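Local coordinates for pesticidial crystal protein CRY2AA (Bacillus thuringiensis serovar kurstaki, PDB 1I5P) that kills dipteran and lepidopteran larvae by binding to their midgut epithelial cells and promoting colloid-osmotic lysis, at residues A[96-99]-A[103-106]; A[114-119]-A[161-166]. All coordinates share one frame; numbering follows the deposited sequence.

Contact 1: A[96-99]-A[103-106]; sequences ETEQ and QRLN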
ATOM      1  N   GLU A  96      19.441  -7.287   7.005  1.00 14.45           N
ATOM      2  CA  GLU A  96      19.148  -6.827   5.654  1.00 14.04           C
ATOM      3  C   GLU A  96      18.801  -5.343   5.696  1.00 13.98           C
ATOM      4  O   GLU A  96      18.984  -4.631   4.713  1.00 14.30           O
ATOM      5  CB  GLU A  96      18.003  -7.629   5.036  1.00 13.99           C
ATOM      6  CG  GLU A  96      18.346  -9.096   4.821  1.00 13.56           C
ATOM      7  CD  GLU A  96      17.575  -9.721   3.676  1.00 13.90           C
ATOM      8  OE1 GLU A  96      17.800  -9.313   2.521  1.00 12.88           O
ATOM      9  OE2 GLU A  96      16.747 -10.623   3.930  1.00 14.26           O
ATOM     10  N   THR A  97      18.292  -4.880   6.835  1.00 13.36           N
ATOM     11  CA  THR A  97      17.961  -3.472   6.986  1.00 14.05           C
ATOM     12  C   THR A  97      19.280  -2.704   7.071  1.00 15.31           C
ATOM     13  O   THR A  97      19.413  -1.613   6.515  1.00 16.07           O
ATOM     14  CB  THR A  97      17.140  -3.220   8.267  1.00 14.16           C
ATOM     15  OG1 THR A  97      15.913  -3.957   8.196  1.00 13.88           O
ATOM     16  CG2 THR A  97      16.824  -1.736   8.422  1.00 11.56           C
ATOM     17  N   GLU A  98      20.254  -3.287   7.767  1.00 14.62           N
ATOM     18  CA  GLU A  98      21.568  -2.667   7.899  1.00 16.12           C
ATOM     19  C   GLU A  98      22.192  -2.533   6.520  1.00 15.54           C
ATOM     20  O   GLU A  98      22.778  -1.504   6.191  1.00 15.48           O
ATOM     21  CB  GLU A  98      22.492  -3.514   8.787  1.00 16.34           C
ATOM     22  CG  GLU A  98      22.254  -3.349  10.278  1.00 17.90           C
ATOM     23  CD  GLU A  98      23.283  -4.072  11.140  1.00 20.39           C
ATOM     24  OE1 GLU A  98      23.403  -3.721  12.331  1.00 22.14           O
ATOM     25  OE2 GLU A  98      23.969  -4.994  10.641  1.00 23.67           O
ATOM     26  N   GLN A  99      22.062  -3.579   5.714  1.00 15.30           N
ATOM     27  CA  GLN A  99      22.625  -3.552   4.378  1.00 16.59           C
ATOM     28  C   GLN A  99      21.901  -2.543   3.493  1.00 16.88           C
ATOM     29  O   GLN A  99      22.532  -1.818   2.723  1.00 17.43           O
ATOM     30  CB  GLN A  99      22.567  -4.948   3.749  1.00 18.37           C
ATOM     31  CG  GLN A  99      23.301  -5.061   2.412  1.00 19.55           C
ATOM     32  CD  GLN A  99      23.652  -6.497   2.066  1.00 20.89           C
ATOM     33  OE1 GLN A  99      23.385  -7.413   2.841  1.00 24.17           O
ATOM     34  NE2 GLN A  99      24.258  -6.700   0.899  1.00 16.65           N
ATOM     35  N   GLN A 103      23.668   1.263   7.351  1.00 22.82           N
ATOM     36  CA  GLN A 103      23.829   1.688   8.739  1.00 25.97           C
ATOM     37  C   GLN A 103      24.019   0.435   9.580  1.00 25.96           C
ATOM     38  O   GLN A 103      23.438  -0.610   9.299  1.00 26.39           O
ATOM     39  CB  GLN A 103      22.594   2.444   9.252  1.00 28.53           C
ATOM     40  CG  GLN A 103      22.224   3.713   8.488  1.00 29.80           C
ATOM     41  CD  GLN A 103      21.096   4.498   9.157  1.00 31.87           C
ATOM     42  OE1 GLN A 103      20.418   5.302   8.513  1.00 31.01           O
ATOM     43  NE2 GLN A 103      20.903   4.276  10.457  1.00 29.68           N
ATOM     44  N   ARG A 104      24.834   0.544  10.617  1.00 26.52           N
ATOM     45  CA  ARG A 104      25.093  -0.587  11.490  1.00 27.65           C
ATOM     46  C   ARG A 104      24.938  -0.214  12.952  1.00 26.42           C
ATOM     47  O   ARG A 104      25.229   0.913  13.348  1.00 27.14           O
ATOM     48  CB  ARG A 104      26.504  -1.123  11.252  1.00 30.58           C
ATOM     49  CG  ARG A 104      26.636  -1.998  10.019  1.00 37.69           C
ATOM     50  CD  ARG A 104      27.168  -3.364  10.420  1.00 43.10           C
ATOM     51  NE  ARG A 104      26.356  -3.935  11.490  1.00 47.82           N
ATOM     52  CZ  ARG A 104      26.848  -4.560  12.555  1.00 48.59           C
ATOM     53  NH1 ARG A 104      28.159  -4.701  12.701  1.00 48.58           N
ATOM     54  NH2 ARG A 104      26.026  -5.035  13.483  1.00 46.15           N
ATOM     55  N   LEU A 105      24.464  -1.161  13.750  1.00 24.87           N
ATOM     56  CA  LEU A 105      24.306  -0.928  15.178  1.00 24.61           C
ATOM     57  C   LEU A 105      25.687  -1.072  15.790  1.00 25.85           C
ATOM     58  O   LEU A 105      26.546  -1.745  15.217  1.00 25.70           O
ATOM     59  CB  LEU A 105      23.405  -1.993  15.801  1.00 23.55           C
ATOM     60  CG  LEU A 105      21.930  -2.064  15.422  1.00 22.58           C
ATOM     61  CD1 LEU A 105      21.290  -3.247  16.144  1.00 21.25           C
ATOM     62  CD2 LEU A 105      21.239  -0.767  15.799  1.00 19.90           C
ATOM     63  N   ASN A 106      25.921  -0.448  16.938  1.00 24.41           N
ATOM     64  CA  ASN A 106      27.217  -0.624  17.570  1.00 25.98           C
ATOM     65  C   ASN A 106      27.148  -1.994  18.241  1.00 26.68           C
ATOM     66  O   ASN A 106      26.071  -2.593  18.331  1.00 25.47           O
ATOM     67  CB  ASN A 106      27.498   0.477  18.595  1.00 23.41           C
ATOM     68  CG  ASN A 106      26.496   0.500  19.723  1.00 25.00           C
ATOM     69  OD1 ASN A 106      25.567  -0.308  19.770  1.00 25.41           O
ATOM     70  ND2 ASN A 106      26.678   1.434  20.649  1.00 26.09           N
TER
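Glu-98, in the last turn of helix 88-101, reaches forward to Arg-104 and Leu-105 in the short loop between two consecutive helices, 88-101 and 107-135, of the N-terminal helical bundle of this three-domain delta-endotoxin. A single acidic side chain thus ties the end of one helix to the chain that leaves it. The tight part is the carboxylate. OE1 of Glu-98 accepts two hydrogen bonds: a nearly straight one (169°) from the backbone N of Leu-105, 3.1 Å away, which comes in from above the carboxylate plane, and one from NH2 of Arg-104, which meets the syn lone pair of OE1 at 3.2 Å. OE2 of Glu-98 lies 2.7 Å from NE of Arg-104 in a salt bridge whose hydrogen bond is bent and weak. The glutamate gets this far because its chain runs extended beyond CG (chi2 -173°), whereas the arginine folds back through bends at chi2 and chi3. The two planar groups are not coplanar; their planes stand 61° apart. Buried Glu-98 and Leu-105 form the inner side, with Leu-172 of helix 170-193 against the glutamate and Tyr-169 against the leucine. The solvent side belongs to Arg-104, which is exposed. Arg-95 comes near the same carboxylate, in a long and weak ion pair with OE2 of Glu-98. Gln-103 is partly exposed; the end of its side chain leads away from 96-99, though the side chain also touches Leu-172, and its backbone N bonds to O of Glu-98 at 3.1 Å. At the loop's end Asn-106 is the N-cap of helix 107-135: its side chain caps a backbone N there, and its OD1 is also hydrogen-bonded to OG1 of Thr-109.

Contact 2: A[114-119]-A[161-166]; sequences NAELIG and LPQFQI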
ATOM      1  N   ASN A 114      19.750  -8.611  20.348  1.00 20.88           N
ATOM      2  CA  ASN A 114      19.727 -10.068  20.231  1.00 22.72           C
ATOM      3  C   ASN A 114      19.193 -10.759  21.479  1.00 22.42           C
ATOM      4  O   ASN A 114      18.497 -11.765  21.382  1.00 21.98           O
ATOM      5  CB  ASN A 114      21.121 -10.600  19.929  1.00 23.18           C
ATOM      6  CG  ASN A 114      21.439 -10.589  18.459  1.00 24.57           C
ATOM      7  OD1 ASN A 114      20.585 -10.882  17.629  1.00 28.61           O
ATOM      8  ND2 ASN A 114      22.685 -10.273  18.126  1.00 23.53           N
ATOM      9  N   ALA A 115      19.523 -10.222  22.648  1.00 21.33           N
ATOM     10  CA  ALA A 115      19.048 -10.800  23.901  1.00 23.49           C
ATOM     11  C   ALA A 115      17.546 -10.562  24.013  1.00 23.05           C
ATOM     12  O   ALA A 115      16.799 -11.421  24.492  1.00 24.18           O
ATOM     13  CB  ALA A 115      19.783 -10.167  25.091  1.00 18.61           C
ATOM     14  N   GLU A 116      17.111  -9.392  23.562  1.00 22.12           N
ATOM     15  CA  GLU A 116      15.701  -9.039  23.597  1.00 23.30           C
ATOM     16  C   GLU A 116      14.887  -9.887  22.626  1.00 23.31           C
ATOM     17  O   GLU A 116      13.725 -10.185  22.892  1.00 24.70           O
ATOM     18  CB  GLU A 116      15.510  -7.555  23.276  1.00 23.28           C
ATOM     19  CG  GLU A 116      16.015  -6.612  24.351  1.00 25.98           C
ATOM     20  CD  GLU A 116      15.404  -6.900  25.712  1.00 28.69           C
ATOM     21  OE1 GLU A 116      14.314  -7.509  25.761  1.00 31.54           O
ATOM     22  OE2 GLU A 116      16.009  -6.506  26.733  1.00 27.53           O
ATOM     23  N   LEU A 117      15.485 -10.270  21.500  1.00 23.80           N
ATOM     24  CA  LEU A 117      14.770 -11.100  20.530  1.00 23.09           C
ATOM     25  C   LEU A 117      14.529 -12.470  21.143  1.00 22.25           C
ATOM     26  O   LEU A 117      13.463 -13.067  20.973  1.00 21.42           O
ATOM     27  CB  LEU A 117      15.569 -11.254  19.231  1.00 20.71           C
ATOM     28  CG  LEU A 117      15.617 -10.056  18.268  1.00 20.83           C
ATOM     29  CD1 LEU A 117      16.452 -10.421  17.056  1.00 20.09           C
ATOM     30  CD2 LEU A 117      14.210  -9.667  17.841  1.00 18.30           C
ATOM     31  N   ILE A 118      15.535 -12.961  21.855  1.00 21.92           N
ATOM     32  CA  ILE A 118      15.448 -14.251  22.514  1.00 21.34           C
ATOM     33  C   ILE A 118      14.394 -14.206  23.616  1.00 20.54           C
ATOM     34  O   ILE A 118      13.575 -15.119  23.743  1.00 23.72           O
ATOM     35  CB  ILE A 118      16.819 -14.642  23.124  1.00 22.09           C
ATOM     36  CG1 ILE A 118      17.793 -15.008  22.002  1.00 21.61           C
ATOM     37  CG2 ILE A 118      16.658 -15.797  24.101  1.00 19.92           C
ATOM     38  CD1 ILE A 118      19.234 -15.123  22.449  1.00 22.56           C
ATOM     39  N   GLY A 119      14.408 -13.135  24.400  1.00 20.66           N
ATOM     40  CA  GLY A 119      13.456 -13.008  25.489  1.00 21.32           C
ATOM     41  C   GLY A 119      12.021 -12.854  25.025  1.00 22.34           C
ATOM     42  O   GLY A 119      11.094 -13.433  25.605  1.00 21.20           O
ATOM     43  N   LEU A 161       9.976  -3.829  24.291  1.00 16.08           N
ATOM     44  CA  LEU A 161       9.814  -2.968  23.118  1.00 17.32           C
ATOM     45  C   LEU A 161      10.768  -1.769  23.045  1.00 16.07           C
ATOM     46  O   LEU A 161      11.358  -1.509  21.993  1.00 16.49           O
ATOM     47  CB  LEU A 161       8.362  -2.481  23.006  1.00 15.59           C
ATOM     48  CG  LEU A 161       7.215  -3.485  22.760  1.00 18.93           C
ATOM     49  CD1 LEU A 161       6.429  -3.039  21.543  1.00 14.64           C
ATOM     50  CD2 LEU A 161       7.734  -4.909  22.559  1.00 18.49           C
ATOM     51  N   PRO A 162      10.935  -1.029  24.155  1.00 17.08           N
ATOM     52  CA  PRO A 162      11.829   0.129  24.148  1.00 16.16           C
ATOM     53  C   PRO A 162      13.225  -0.179  23.640  1.00 15.32           C
ATOM     54  O   PRO A 162      13.900   0.692  23.092  1.00 16.28           O
ATOM     55  CB  PRO A 162      11.809   0.579  25.606  1.00 16.67           C
ATOM     56  CG  PRO A 162      10.397   0.267  26.004  1.00 18.54           C
ATOM     57  CD  PRO A 162      10.251  -1.139  25.455  1.00 15.85           C
ATOM     58  N   GLN A 163      13.659  -1.420  23.801  1.00 15.77           N
ATOM     59  CA  GLN A 163      14.988  -1.797  23.348  1.00 17.06           C
ATOM     60  C   GLN A 163      15.119  -1.813  21.834  1.00 18.37           C
ATOM     61  O   GLN A 163      16.210  -2.010  21.305  1.00 17.47           O
ATOM     62  CB  GLN A 163      15.364  -3.155  23.925  1.00 19.67           C
ATOM     63  CG  GLN A 163      15.484  -3.123  25.435  1.00 20.98           C
ATOM     64  CD  GLN A 163      16.375  -1.986  25.909  1.00 23.79           C
ATOM     65  OE1 GLN A 163      17.565  -1.938  25.588  1.00 23.06           O
ATOM     66  NE2 GLN A 163      15.802  -1.063  26.676  1.00 23.34           N
ATOM     67  N   PHE A 164      14.009  -1.617  21.131  1.00 16.23           N
ATOM     68  CA  PHE A 164      14.054  -1.584  19.675  1.00 18.27           C
ATOM     69  C   PHE A 164      13.844  -0.148  19.225  1.00 17.85           C
ATOM     70  O   PHE A 164      13.547   0.111  18.059  1.00 15.89           O
ATOM     71  CB  PHE A 164      12.977  -2.490  19.065  1.00 16.75           C
ATOM     72  CG  PHE A 164      13.140  -3.939  19.422  1.00 18.20           C
ATOM     73  CD1 PHE A 164      12.361  -4.512  20.415  1.00 16.95           C
ATOM     74  CD2 PHE A 164      14.113  -4.716  18.802  1.00 19.04           C
ATOM     75  CE1 PHE A 164      12.543  -5.841  20.792  1.00 18.38           C
ATOM     76  CE2 PHE A 164      14.308  -6.049  19.172  1.00 19.43           C
ATOM     77  CZ  PHE A 164      13.520  -6.608  20.171  1.00 18.54           C
ATOM     78  N   GLN A 165      14.010   0.783  20.161  1.00 18.53           N
ATOM     79  CA  GLN A 165      13.839   2.201  19.874  1.00 18.56           C
ATOM     80  C   GLN A 165      15.044   3.008  20.348  1.00 18.16           C
ATOM     81  O   GLN A 165      14.928   4.190  20.667  1.00 18.95           O
ATOM     82  CB  GLN A 165      12.578   2.722  20.556  1.00 18.68           C
ATOM     83  CG  GLN A 165      11.326   1.912  20.269  1.00 20.37           C
ATOM     84  CD  GLN A 165      10.120   2.477  20.990  1.00 20.52           C
ATOM     85  OE1 GLN A 165       9.275   3.142  20.390  1.00 23.96           O
ATOM     86  NE2 GLN A 165      10.041   2.227  22.289  1.00 19.41           N
ATOM     87  N   ILE A 166      16.201   2.360  20.382  1.00 19.84           N
ATOM     88  CA  ILE A 166      17.440   2.988  20.828  1.00 18.31           C
ATOM     89  C   ILE A 166      17.812   4.229  20.027  1.00 19.63           C
ATOM     90  O   ILE A 166      17.951   4.180  18.795  1.00 15.05           O
ATOM     91  CB  ILE A 166      18.617   1.987  20.762  1.00 18.70           C
ATOM     92  CG1 ILE A 166      18.253   0.710  21.529  1.00 16.91           C
ATOM     93  CG2 ILE A 166      19.879   2.619  21.349  1.00 17.07           C
ATOM     94  CD1 ILE A 166      17.901   0.944  22.983  1.00 15.58           C
TER
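Glu-116 and Phe-164 bury the most surface here, followed by Gln-163, and together they show how the aliphatic part of a charged residue can pack while its carboxylate is paired to one side. Glu-116 belongs to the long helix 107-135; the other two lie in the connection between helix 145-160 and helix 170-193, where a short 3-10 turn at 161-163 brings them up against helix 107-135. The aliphatic part of Glu-116 does the touching. Its CG packs on CB of Gln-163 at 3.5 Å, and CB of Glu-116 rests 3.8 Å from CZ at the far end of the Phe-164 ring. A bend at chi2 (-55°) turns the carboxylate over the glutamine, which it crosses at a slant, and OE2 of Glu-116 comes 3.7 Å from CG of Gln-163. The carboxylate and amide planes are 52° apart. Phe-164 reaches between helix 107-135 and helix 170-193: CE2 of Phe-164 meets CD2 of Leu-117 at 3.9 Å, and Leu-176 and Phe-177 also touch the ring. No hydrogen bond joins the two segments. The carboxylate instead forms salt bridges with Arg-112, one turn earlier on its own helix, and with Arg-160. Chemically, then, the join is apolar between the segments themselves, while a buried acid paired with two arginines probably stays ionised, and its bridge to Arg-160 ties helix 107-135 to the end of helix 145-160.

How the contacts relate
Both contacts lie in the N-terminal helical domain, on the same side of the chain's centre, with their own centres about 15 Å apart and their nearest atoms about 6 Å apart, so they are neighbours that do not touch. Contact 1 closes before contact 2 opens. Helix 107-135 relates them: it starts just after the turn of contact 1 and supplies the first segment of contact 2 a little further on. Helix 170-193 packs against residues of both. Contact 1 thus holds the chain just ahead of helix 107-135, and contact 2, a join across 41 intervening residues, packs that helix against a later connection of the same bundle, the domain to which pore formation is attributed in this toxin family.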